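Local coordinates for penicillin-binding protein 2B (PDB 2WAD) that probably cross-links the peptides of adjacent glycan strands in pneumococcal cell wall peptidoglycan, as a penicillin-binding transpeptidase of the elongasome, at residues Gly476-Arg479 against Ser480-Glu484. Residues are numbered along the deposited sequence; the frame is centred on the assembly and turned at random.
Sequences GKLR and STFGE. Unlike the reference sequence in segment 476-479: Gly476 (reference Glu).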
ATOM      1  N   GLY A 476       1.091   8.846  27.793  1.00 40.56           N
ATOM      2  CA  GLY A 476      -0.168   8.593  27.086  1.00 39.04           C
ATOM      3  C   GLY A 476      -0.797   9.843  26.496  1.00 39.21           C
ATOM      4  O   GLY A 476      -1.367   9.823  25.396  1.00 38.11           O
ATOM      5  N   LYS A 477      -0.725  10.941  27.240  1.00 37.71           N
ATOM      6  CA  LYS A 477      -1.316  12.191  26.776  1.00 38.71           C
ATOM      7  C   LYS A 477      -0.541  12.797  25.605  1.00 39.57           C
ATOM      8  O   LYS A 477      -1.147  13.356  24.687  1.00 39.02           O
ATOM      9  CB  LYS A 477      -1.392  13.202  27.911  1.00 39.79           C
ATOM     10  CG  LYS A 477      -2.476  12.938  28.941  1.00 43.90           C
ATOM     11  CD  LYS A 477      -2.330  13.904  30.116  1.00 43.66           C
ATOM     12  CE  LYS A 477      -3.316  13.559  31.236  1.00 54.35           C
ATOM     13  NZ  LYS A 477      -3.509  14.692  32.191  1.00 52.44           N
ATOM     14  N   LEU A 478       0.790  12.715  25.676  1.00 37.99           N
ATOM     15  CA  LEU A 478       1.666  13.157  24.599  1.00 35.98           C
ATOM     16  C   LEU A 478       1.385  12.353  23.335  1.00 36.13           C
ATOM     17  O   LEU A 478       1.134  12.947  22.281  1.00 34.67           O
ATOM     18  CB  LEU A 478       3.153  13.029  25.008  1.00 35.56           C
ATOM     19  CG  LEU A 478       4.197  13.552  24.002  1.00 34.77           C
ATOM     20  CD1 LEU A 478       4.176  15.104  23.898  1.00 33.37           C
ATOM     21  CD2 LEU A 478       5.613  13.073  24.333  1.00 34.51           C
ATOM     22  N   ARG A 479       1.429  11.019  23.444  1.00 34.22           N
ATOM     23  CA  ARG A 479       1.229  10.138  22.296  1.00 31.58           C
ATOM     24  C   ARG A 479      -0.183  10.238  21.720  1.00 35.82           C
ATOM     25  O   ARG A 479      -0.430  10.006  20.519  1.00 34.48           O
ATOM     26  CB  ARG A 479       1.563   8.681  22.626  1.00 34.98           C
ATOM     27  CG  ARG A 479       3.036   8.360  22.900  1.00 31.36           C
ATOM     28  CD  ARG A 479       3.226   6.867  23.197  1.00 29.35           C
ATOM     29  NE  ARG A 479       4.594   6.418  22.931  1.00 34.51           N
ATOM     30  CZ  ARG A 479       5.185   5.372  23.501  1.00 37.16           C
ATOM     31  NH1 ARG A 479       4.526   4.625  24.389  1.00 32.55           N
ATOM     32  NH2 ARG A 479       6.434   5.056  23.173  1.00 31.74           N
ATOM     33  N   SER A 480      -1.119  10.627  22.575  1.00 35.27           N
ATOM     34  CA  SER A 480      -2.483  10.846  22.101  1.00 35.40           C
ATOM     35  C   SER A 480      -2.583  12.077  21.218  1.00 35.30           C
ATOM     36  O   SER A 480      -3.191  12.038  20.134  1.00 34.94           O
ATOM     37  CB  SER A 480      -3.486  10.854  23.271  1.00 35.76           C
ATOM     38  OG  SER A 480      -4.688  11.522  22.930  1.00 37.66           O
ATOM     39  N   THR A 481      -2.012  13.188  21.673  1.00 34.32           N
ATOM     40  CA  THR A 481      -1.875  14.331  20.763  1.00 32.34           C
ATOM     41  C   THR A 481      -1.130  13.996  19.471  1.00 32.08           C
ATOM     42  O   THR A 481      -1.593  14.330  18.390  1.00 34.77           O
ATOM     43  CB  THR A 481      -1.162  15.519  21.430  1.00 32.16           C
ATOM     44  OG1 THR A 481      -1.765  15.756  22.709  1.00 34.41           O
ATOM     45  CG2 THR A 481      -1.296  16.762  20.544  1.00 33.70           C
ATOM     46  N   PHE A 482       0.055  13.395  19.568  1.00 34.41           N
ATOM     47  CA  PHE A 482       0.768  12.922  18.376  1.00 33.41           C
ATOM     48  C   PHE A 482      -0.141  12.129  17.415  1.00 35.09           C
ATOM     49  O   PHE A 482      -0.194  12.435  16.218  1.00 34.23           O
ATOM     50  CB  PHE A 482       1.972  12.071  18.799  1.00 35.29           C
ATOM     51  CG  PHE A 482       3.122  12.867  19.400  1.00 33.76           C
ATOM     52  CD1 PHE A 482       3.222  14.238  19.228  1.00 39.00           C
ATOM     53  CD2 PHE A 482       4.118  12.234  20.121  1.00 34.31           C
ATOM     54  CE1 PHE A 482       4.278  14.964  19.778  1.00 43.36           C
ATOM     55  CE2 PHE A 482       5.202  12.950  20.640  1.00 42.59           C
ATOM     56  CZ  PHE A 482       5.281  14.327  20.487  1.00 37.37           C
ATOM     57  N   GLY A 483      -0.872  11.141  17.936  1.00 32.94           N
ATOM     58  CA  GLY A 483      -1.870  10.397  17.169  1.00 32.22           C
ATOM     59  C   GLY A 483      -2.944  11.240  16.494  1.00 35.86           C
ATOM     60  O   GLY A 483      -3.393  10.911  15.390  1.00 34.60           O
ATOM     61  N   GLU A 484      -3.332  12.360  17.106  1.00 35.70           N
ATOM     62  CA  GLU A 484      -4.260  13.291  16.448  1.00 37.11           C
ATOM     63  C   GLU A 484      -3.742  13.851  15.120  1.00 35.39           C
ATOM     64  O   GLU A 484      -4.521  14.355  14.303  1.00 34.30           O
ATOM     65  CB  GLU A 484      -4.592  14.467  17.362  1.00 36.32           C
ATOM     66  CG  GLU A 484      -5.466  14.114  18.564  1.00 39.74           C
ATOM     67  CD  GLU A 484      -5.817  15.371  19.340  1.00 40.78           C
ATOM     68  OE1 GLU A 484      -5.003  15.818  20.161  1.00 42.94           O
ATOM     69  OE2 GLU A 484      -6.897  15.941  19.118  1.00 46.03           O
TER
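Leu478 and Phe482, one helical turn apart, touch through their side chains on the buried flank of helix 471-484, an alpha-helix of the transpeptidase domain, which has the penicillin-binding fold shared with beta-lactamases. The leucine branch lies against the CE2 and CZ end of the phenyl ring, on the side where Leu478 O sits: Leu478 CG lies 3.6 Å from Phe482 CE2, and Leu478 CD1 is 3.7 Å from Phe482 CZ. With CG of Leu478 anti to its own nitrogen (chi1 -176°), the isobutyl end swings back to the ring although its CB starts away from it. Nearer the backbone, the same ring has Leu478 O over one face, 3.5 Å from Phe482 CG. That carbonyl also accepts a nearly straight, in-plane hydrogen bond from Phe482 N, so Phe482 meets Leu478 through backbone and side chain alike.

Four successive i to i+4 bonds join the two turns. Thr481 N bonds Lys477 O at 3.1 Å, and Gly483 N bonds Arg479 O at 2.9 Å. The bond from Ser480 N to Gly476 O is the most bent, with an angle of 136° at the hydrogen.

Farther out, helix 389-398 packs against the Leu478-Phe482 pair, with Thr392 touching both, as does Asn515 of helix 509-515, and the Phe482 side chain is about 11 Å from that of Ser386, the inferred acyl-ester nucleophile. Arg479 heads elsewhere, its NH2 in a salt bridge with Asp521 and a hydrogen bond to Pro504 O. Thr481 OG1 sits 3.2 Å from Lys477 O and is hydrogen-bonded to Glu398 OE2 and Ser395 OG.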